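Local coordinates for protein malate oxidoreductase (Thermotoga maritima, PDB 1VL6) that probably catalyses the NAD-dependent oxidative decarboxylation of malate to pyruvate and carbon dioxide, as a malic enzyme, at residues A[200-209]-A[240-248]; A[174-185]-A[362-370]. One frame throughout, in Å; residues are numbered along the deposited sequence.

Contact 1. Residues A[200-209]-A[240-248]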
# COMPACT_ATOMS: atom_id res chain seq x y z
N ILE A 200 -7.43 33.24 -25.40
CA ILE A 200 -7.69 33.83 -24.08
C ILE A 200 -8.80 33.07 -23.39
O ILE A 200 -9.89 33.57 -23.17
CB ILE A 200 -8.04 35.32 -24.21
CG1 ILE A 200 -7.04 36.04 -25.14
CG2 ILE A 200 -8.05 35.99 -22.83
CD1 ILE A 200 -5.72 36.24 -24.50
N GLY A 201 -8.52 31.80 -23.12
CA GLY A 201 -9.40 30.95 -22.33
C GLY A 201 -8.85 30.91 -20.92
O GLY A 201 -8.28 31.89 -20.46
N ALA A 202 -8.94 29.75 -20.28
CA ALA A 202 -8.60 29.62 -18.87
C ALA A 202 -7.15 29.96 -18.64
O ALA A 202 -6.82 30.70 -17.69
CB ALA A 202 -8.90 28.27 -18.38
N ALA A 203 -6.29 29.47 -19.52
CA ALA A 203 -4.88 29.71 -19.41
C ALA A 203 -4.53 31.11 -19.85
O ALA A 203 -3.80 31.80 -19.14
CB ALA A 203 -4.15 28.73 -20.24
N GLY A 204 -5.01 31.50 -21.05
CA GLY A 204 -4.59 32.75 -21.67
C GLY A 204 -4.83 34.00 -20.82
O GLY A 204 -3.96 34.83 -20.60
N TYR A 205 -6.04 34.08 -20.31
CA TYR A 205 -6.47 35.11 -19.37
C TYR A 205 -5.46 35.25 -18.22
O TYR A 205 -5.02 36.37 -17.89
CB TYR A 205 -7.84 34.72 -18.81
CG TYR A 205 -8.45 35.67 -17.81
CD1 TYR A 205 -9.13 36.80 -18.23
CD2 TYR A 205 -8.35 35.42 -16.46
CE1 TYR A 205 -9.67 37.68 -17.34
CE2 TYR A 205 -8.92 36.29 -15.54
CZ TYR A 205 -9.56 37.42 -15.99
OH TYR A 205 -10.11 38.29 -15.12
N ASN A 206 -5.08 34.12 -17.62
CA ASN A 206 -4.20 34.17 -16.47
C ASN A 206 -2.76 34.47 -16.85
O ASN A 206 -2.04 35.19 -16.12
CB ASN A 206 -4.28 32.91 -15.66
CG ASN A 206 -5.55 32.82 -14.86
OD1 ASN A 206 -5.59 33.28 -13.74
ND2 ASN A 206 -6.57 32.16 -15.41
N ILE A 207 -2.35 33.92 -17.99
CA ILE A 207 -0.99 34.19 -18.51
C ILE A 207 -0.83 35.69 -18.73
O ILE A 207 0.18 36.30 -18.36
CB ILE A 207 -0.74 33.42 -19.82
CG1 ILE A 207 -0.52 31.93 -19.53
CG2 ILE A 207 0.47 33.98 -20.53
CD1 ILE A 207 -0.83 31.02 -20.72
N VAL A 208 -1.84 36.31 -19.32
CA VAL A 208 -1.77 37.75 -19.54
C VAL A 208 -1.55 38.48 -18.22
O VAL A 208 -0.67 39.32 -18.10
CB VAL A 208 -3.05 38.26 -20.19
CG1 VAL A 208 -3.10 39.81 -20.22
CG2 VAL A 208 -3.18 37.66 -21.58
N LYS A 209 -2.36 38.16 -17.23
CA LYS A 209 -2.26 38.84 -15.94
C LYS A 209 -0.92 38.59 -15.20
O LYS A 209 -0.40 39.48 -14.57
CB LYS A 209 -3.44 38.43 -15.04
CG LYS A 209 -4.73 39.14 -15.39
CD LYS A 209 -5.82 38.74 -14.45
CE LYS A 209 -7.07 39.57 -14.64
NZ LYS A 209 -8.03 39.12 -13.63
N TYR A 240 -14.74 38.89 -19.95
CA TYR A 240 -13.34 38.66 -19.53
C TYR A 240 -12.35 39.11 -20.61
O TYR A 240 -11.23 39.52 -20.31
CB TYR A 240 -13.13 37.20 -19.07
CG TYR A 240 -13.98 36.80 -17.85
CD1 TYR A 240 -13.55 37.09 -16.58
CD2 TYR A 240 -15.24 36.17 -17.99
CE1 TYR A 240 -14.32 36.77 -15.46
CE2 TYR A 240 -16.02 35.84 -16.88
CZ TYR A 240 -15.54 36.16 -15.61
OH TYR A 240 -16.22 35.89 -14.45
N HIS A 241 -12.76 39.01 -21.86
CA HIS A 241 -11.96 39.50 -22.97
C HIS A 241 -11.95 41.03 -22.93
O HIS A 241 -10.94 41.67 -23.17
CB HIS A 241 -12.55 39.00 -24.29
CG HIS A 241 -12.31 37.55 -24.55
ND1 HIS A 241 -12.65 36.94 -25.74
CD2 HIS A 241 -11.70 36.59 -23.80
CE1 HIS A 241 -12.27 35.68 -25.71
NE2 HIS A 241 -11.68 35.44 -24.55
N LEU A 242 -13.08 41.61 -22.63
CA LEU A 242 -13.14 43.06 -22.45
C LEU A 242 -12.16 43.46 -21.33
O LEU A 242 -11.39 44.41 -21.47
CB LEU A 242 -14.55 43.50 -22.14
CG LEU A 242 -14.92 44.96 -22.27
CD1 LEU A 242 -14.82 45.49 -23.69
CD2 LEU A 242 -16.36 45.13 -21.79
N GLU A 243 -12.17 42.73 -20.23
CA GLU A 243 -11.28 43.07 -19.14
C GLU A 243 -9.82 43.06 -19.64
O GLU A 243 -9.04 44.00 -19.35
CB GLU A 243 -11.44 42.08 -18.01
CG GLU A 243 -10.76 42.50 -16.73
CD GLU A 243 -10.56 41.34 -15.76
OE1 GLU A 243 -11.26 40.31 -15.88
OE2 GLU A 243 -9.67 41.45 -14.90
N ILE A 244 -9.47 42.02 -20.40
CA ILE A 244 -8.12 41.91 -20.94
C ILE A 244 -7.75 43.01 -21.91
O ILE A 244 -6.63 43.58 -21.87
CB ILE A 244 -7.91 40.56 -21.61
CG1 ILE A 244 -8.06 39.43 -20.58
CG2 ILE A 244 -6.50 40.50 -22.25
CD1 ILE A 244 -7.09 39.47 -19.43
N ALA A 245 -8.69 43.33 -22.77
CA ALA A 245 -8.45 44.38 -23.74
C ALA A 245 -8.09 45.68 -23.01
O ALA A 245 -7.34 46.51 -23.52
CB ALA A 245 -9.67 44.60 -24.63
N ARG A 246 -8.67 45.88 -21.84
CA ARG A 246 -8.45 47.14 -21.13
C ARG A 246 -7.10 47.25 -20.45
O ARG A 246 -6.66 48.34 -20.15
CB ARG A 246 -9.53 47.35 -20.10
CG ARG A 246 -10.79 47.74 -20.76
CD ARG A 246 -11.98 47.47 -19.92
NE ARG A 246 -13.06 48.31 -20.39
CZ ARG A 246 -14.32 48.03 -20.22
NH1 ARG A 246 -14.68 46.93 -19.57
NH2 ARG A 246 -15.23 48.86 -20.69
N ILE A 247 -6.44 46.13 -20.21
CA ILE A 247 -5.14 46.20 -19.57
C ILE A 247 -4.05 45.78 -20.52
O ILE A 247 -2.94 45.54 -20.07
CB ILE A 247 -5.08 45.32 -18.29
CG1 ILE A 247 -5.53 43.87 -18.61
CG2 ILE A 247 -5.87 45.99 -17.18
CD1 ILE A 247 -5.40 42.91 -17.46
N THR A 248 -4.34 45.75 -21.82
CA THR A 248 -3.34 45.25 -22.81
C THR A 248 -3.21 46.18 -23.98
O THR A 248 -3.86 47.19 -24.05
CB THR A 248 -3.68 43.86 -23.35
OG1 THR A 248 -5.06 43.81 -23.68
CG2 THR A 248 -3.46 42.81 -22.28
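The phenol oxygen OH of Y205 is gripped by two groups: NZ of K209 donates to it at 2.7 Å, and it also meets OE1 of E243 in a bond whose modelled length is doubtful. Around this junction two helices of the NAD-binding domain pack nearly parallel, at 24° with axes 10.9 Å apart; the first follows a glycine-rich turn that is consistent with a Rossmann-type GxGxxG motif. G204, in the first turn of the helix, suits its place because a CB there would run into CA of I200. K209 stretches its extended chain to close a triangle, its NZ also making a weak salt bridge to E243 OE2 at 3.1 Å. In Y205, CG anti to the backbone N (chi1 180°) carries the ring across to the second helix. Y240 turns its ring edge to the face of Y205 in an offset T-shaped pair, planes at 86° and centroids 5.8 Å apart, and F149 meets both rings. With a phenylalanine at Y205 the packing could stay, but K209 and E243 would probably lose the hydroxyl they share, leaving their weak salt bridge without that support. At the other end H241 donates from NE2 to the backbone O of I200 at 2.9 Å, the acceptor lying in the imidazole plane; ND1 has a weak bond to N of L237, so both ring nitrogens have partners. Branched aliphatics fill the layer beneath, where I200 and I244 both rest on A221 of strand 218-223. I244 places CD1 3.6 Å from CD1 of Y205, and its CG2 meets CG1 of V208 tip to tip at 4.0 Å. That same V208 CG1 also touches CG2 of T248, 3.7 Å away.

Contact 2. Residues A[174-185]-A[362-370]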
# COMPACT_ATOMS: atom_id res chain seq x y z
N VAL A 174 3.81 27.94 -14.70
CA VAL A 174 4.84 27.33 -15.49
C VAL A 174 5.18 28.17 -16.72
O VAL A 174 6.35 28.32 -17.07
CB VAL A 174 4.44 25.91 -15.91
CG1 VAL A 174 5.55 25.25 -16.65
CG2 VAL A 174 4.16 25.10 -14.69
N VAL A 175 4.19 28.75 -17.38
CA VAL A 175 4.47 29.59 -18.55
C VAL A 175 5.35 30.78 -18.13
O VAL A 175 6.30 31.12 -18.80
CB VAL A 175 3.19 30.11 -19.15
CG1 VAL A 175 3.44 31.22 -20.17
CG2 VAL A 175 2.37 28.95 -19.80
N SER A 176 5.04 31.36 -16.97
CA SER A 176 5.76 32.48 -16.45
C SER A 176 7.20 32.12 -16.16
O SER A 176 8.11 32.87 -16.51
CB SER A 176 5.10 32.95 -15.17
OG SER A 176 3.85 33.55 -15.46
N ALA A 177 7.46 30.99 -15.52
CA ALA A 177 8.85 30.62 -15.26
C ALA A 177 9.58 30.40 -16.56
O ALA A 177 10.70 30.83 -16.72
CB ALA A 177 8.94 29.39 -14.41
N ALA A 178 8.95 29.71 -17.50
CA ALA A 178 9.57 29.47 -18.81
C ALA A 178 9.88 30.80 -19.45
O ALA A 178 10.94 30.99 -20.03
CB ALA A 178 8.61 28.66 -19.69
N PHE A 179 8.93 31.73 -19.37
CA PHE A 179 9.09 33.05 -20.00
C PHE A 179 10.26 33.79 -19.41
O PHE A 179 11.11 34.30 -20.12
CB PHE A 179 7.86 33.89 -19.81
CG PHE A 179 8.06 35.33 -20.16
CD1 PHE A 179 8.02 35.76 -21.46
CD2 PHE A 179 8.23 36.27 -19.17
CE1 PHE A 179 8.14 37.09 -21.77
CE2 PHE A 179 8.36 37.61 -19.50
CZ PHE A 179 8.32 38.01 -20.79
N LEU A 180 10.33 33.82 -18.08
CA LEU A 180 11.48 34.49 -17.42
C LEU A 180 12.82 33.96 -17.85
O LEU A 180 13.75 34.74 -18.10
CB LEU A 180 11.38 34.41 -15.90
CG LEU A 180 10.20 35.23 -15.36
CD1 LEU A 180 10.00 34.94 -13.89
CD2 LEU A 180 10.39 36.71 -15.57
N ASN A 181 12.96 32.64 -17.94
CA ASN A 181 14.22 32.05 -18.34
C ASN A 181 14.51 32.29 -19.83
O ASN A 181 15.63 32.63 -20.22
CB ASN A 181 14.24 30.58 -17.96
CG ASN A 181 14.59 30.37 -16.48
OD1 ASN A 181 14.97 31.30 -15.75
ND2 ASN A 181 14.47 29.15 -16.04
N ALA A 182 13.50 32.15 -20.66
CA ALA A 182 13.69 32.46 -22.07
C ALA A 182 14.16 33.92 -22.25
O ALA A 182 15.05 34.21 -23.03
CB ALA A 182 12.39 32.18 -22.84
N LEU A 183 13.53 34.82 -21.51
CA LEU A 183 13.84 36.24 -21.56
C LEU A 183 15.31 36.51 -21.19
O LEU A 183 15.97 37.27 -21.85
CB LEU A 183 12.89 37.03 -20.63
CG LEU A 183 13.08 38.54 -20.65
CD1 LEU A 183 12.63 39.06 -22.04
CD2 LEU A 183 12.36 39.26 -19.53
N LYS A 184 15.77 35.86 -20.15
CA LYS A 184 17.14 35.95 -19.75
C LYS A 184 18.05 35.56 -20.89
O LYS A 184 18.99 36.28 -21.18
CB LYS A 184 17.38 35.07 -18.52
CG LYS A 184 18.80 35.03 -18.03
CD LYS A 184 18.93 33.99 -16.85
CE LYS A 184 20.43 33.65 -16.53
NZ LYS A 184 20.62 32.49 -15.55
N LEU A 185 17.79 34.43 -21.53
CA LEU A 185 18.63 33.94 -22.62
C LEU A 185 18.64 34.87 -23.82
O LEU A 185 19.62 35.03 -24.48
CB LEU A 185 18.15 32.56 -23.09
CG LEU A 185 18.41 31.52 -22.01
CD1 LEU A 185 17.73 30.21 -22.29
CD2 LEU A 185 19.90 31.33 -21.87
N PRO A 362 19.23 27.78 -17.35
CA PRO A 362 18.54 27.81 -18.61
C PRO A 362 19.49 27.82 -19.79
O PRO A 362 20.53 28.45 -19.74
CB PRO A 362 17.63 29.05 -18.51
CG PRO A 362 18.19 29.90 -17.47
CD PRO A 362 19.01 29.01 -16.57
N GLU A 363 19.11 27.06 -20.81
CA GLU A 363 19.75 27.05 -22.12
C GLU A 363 18.60 27.01 -23.13
O GLU A 363 17.48 26.62 -22.78
CB GLU A 363 20.66 25.82 -22.30
CG GLU A 363 21.77 25.63 -21.25
CD GLU A 363 22.82 26.74 -21.26
OE1 GLU A 363 22.69 27.75 -22.00
OE2 GLU A 363 23.80 26.59 -20.52
N PRO A 364 18.86 27.39 -24.37
CA PRO A 364 17.83 27.36 -25.40
C PRO A 364 17.05 26.03 -25.53
O PRO A 364 15.83 26.03 -25.73
CB PRO A 364 18.61 27.65 -26.67
CG PRO A 364 19.74 28.49 -26.20
CD PRO A 364 20.14 27.89 -24.91
N GLU A 365 17.75 24.91 -25.42
CA GLU A 365 17.09 23.60 -25.53
C GLU A 365 16.59 23.09 -24.20
O GLU A 365 16.00 22.01 -24.11
CB GLU A 365 18.01 22.59 -26.16
CG GLU A 365 18.34 22.96 -27.61
CD GLU A 365 17.22 22.65 -28.62
OE1 GLU A 365 17.07 21.46 -28.98
OE2 GLU A 365 16.49 23.58 -29.06
N ARG A 366 16.79 23.88 -23.14
CA ARG A 366 16.27 23.53 -21.83
C ARG A 366 16.07 24.78 -20.96
O ARG A 366 16.94 25.12 -20.16
CB ARG A 366 17.24 22.55 -21.20
CG ARG A 366 16.84 22.06 -19.89
CD ARG A 366 18.04 21.87 -18.93
NE ARG A 366 17.61 21.32 -17.65
CZ ARG A 366 17.00 20.13 -17.52
NH1 ARG A 366 16.76 19.37 -18.59
NH2 ARG A 366 16.60 19.71 -16.33
N ILE A 367 14.92 25.44 -21.12
CA ILE A 367 14.60 26.71 -20.40
C ILE A 367 13.90 26.51 -19.06
O ILE A 367 13.76 27.46 -18.29
CB ILE A 367 13.74 27.60 -21.27
CG1 ILE A 367 12.32 27.04 -21.42
CG2 ILE A 367 14.41 27.75 -22.61
CD1 ILE A 367 11.42 27.78 -22.41
N ILE A 368 13.46 25.28 -18.82
CA ILE A 368 12.92 24.85 -17.54
C ILE A 368 13.27 23.41 -17.30
O ILE A 368 13.68 22.74 -18.24
CB ILE A 368 11.41 24.99 -17.52
CG1 ILE A 368 10.79 24.39 -18.78
CG2 ILE A 368 11.03 26.42 -17.37
CD1 ILE A 368 9.32 24.32 -18.63
N PRO A 369 13.13 22.95 -16.06
CA PRO A 369 13.39 21.53 -15.73
C PRO A 369 12.30 20.64 -16.28
O PRO A 369 11.26 21.15 -16.73
CB PRO A 369 13.34 21.49 -14.19
CG PRO A 369 12.74 22.75 -13.74
CD PRO A 369 12.71 23.73 -14.87
N GLU A 370 12.54 19.33 -16.27
CA GLU A 370 11.49 18.35 -16.54
C GLU A 370 10.87 17.95 -15.21
O GLU A 370 11.52 18.09 -14.15
CB GLU A 370 12.02 17.09 -17.17
CG GLU A 370 12.68 17.29 -18.51
CD GLU A 370 13.87 16.39 -18.65
OE1 GLU A 370 13.71 15.16 -18.40
OE2 GLU A 370 14.96 16.92 -18.98
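L185 pushes CD1 into a hollow made by P362, P364 and I367, with P362 CB 4.0 Å and I367 CG2 4.1 Å from that methyl. This apolar centre seats an irregular segment, 362-370, on helix 174-185. The side chain of I367 spans two helix turns: CG1 lies between the backbone N and the carbonyl carbon (chi1 71°), so that CG2 turns to L185 while CD1 reaches CB of A178 at 4.0 Å. A178 suits its place because a small methyl lets the chain come close, and I368 CG2 settles 3.7 Å from A178 CA. P362 lies crosswise over N181, its CB 3.8 Å from CB of that residue. Beyond the apolar layer, N181 donates from ND2 to O of I367 (2.9 Å, N-H...O 161°), with the acceptor in its amide plane. ND2 also bonds to O of A357. A type I turn from E363 to R366 shapes the segment, and N322 bonds to both P364 O and I367 N. At the rim NZ of K184 lies near P362 and forms a salt bridge with E361. One buried amide thus serves carbonyls of the irregular segment and of helix 346-358, while hydrophobic side chains supply most of the surface.

In the fold
From the N terminus the chain first builds the four-stranded parallel sheet, then reaches helix 166-186, which carries the first segment of contact 2, then strand 194-198 and the glycine-rich turn that opens contact 1. Contact 1 closes a short loop of 30 residues, which includes strand 218-223. The remaining strands of the mixed sheet follow before 362-370 returns to helix 166-186, so contact 2 closes a far longer loop with contact 1 nested inside it. Their centres lie about 22 Å apart, yet helices 166-186 and 202-214 are neighbours: V175 CG2 meets I207 CD1 at 3.9 Å. Contact 1 adjoins strand 218-223 and contact 2 adjoins strand 289-292, linking early and late parts of the NAD-binding domain.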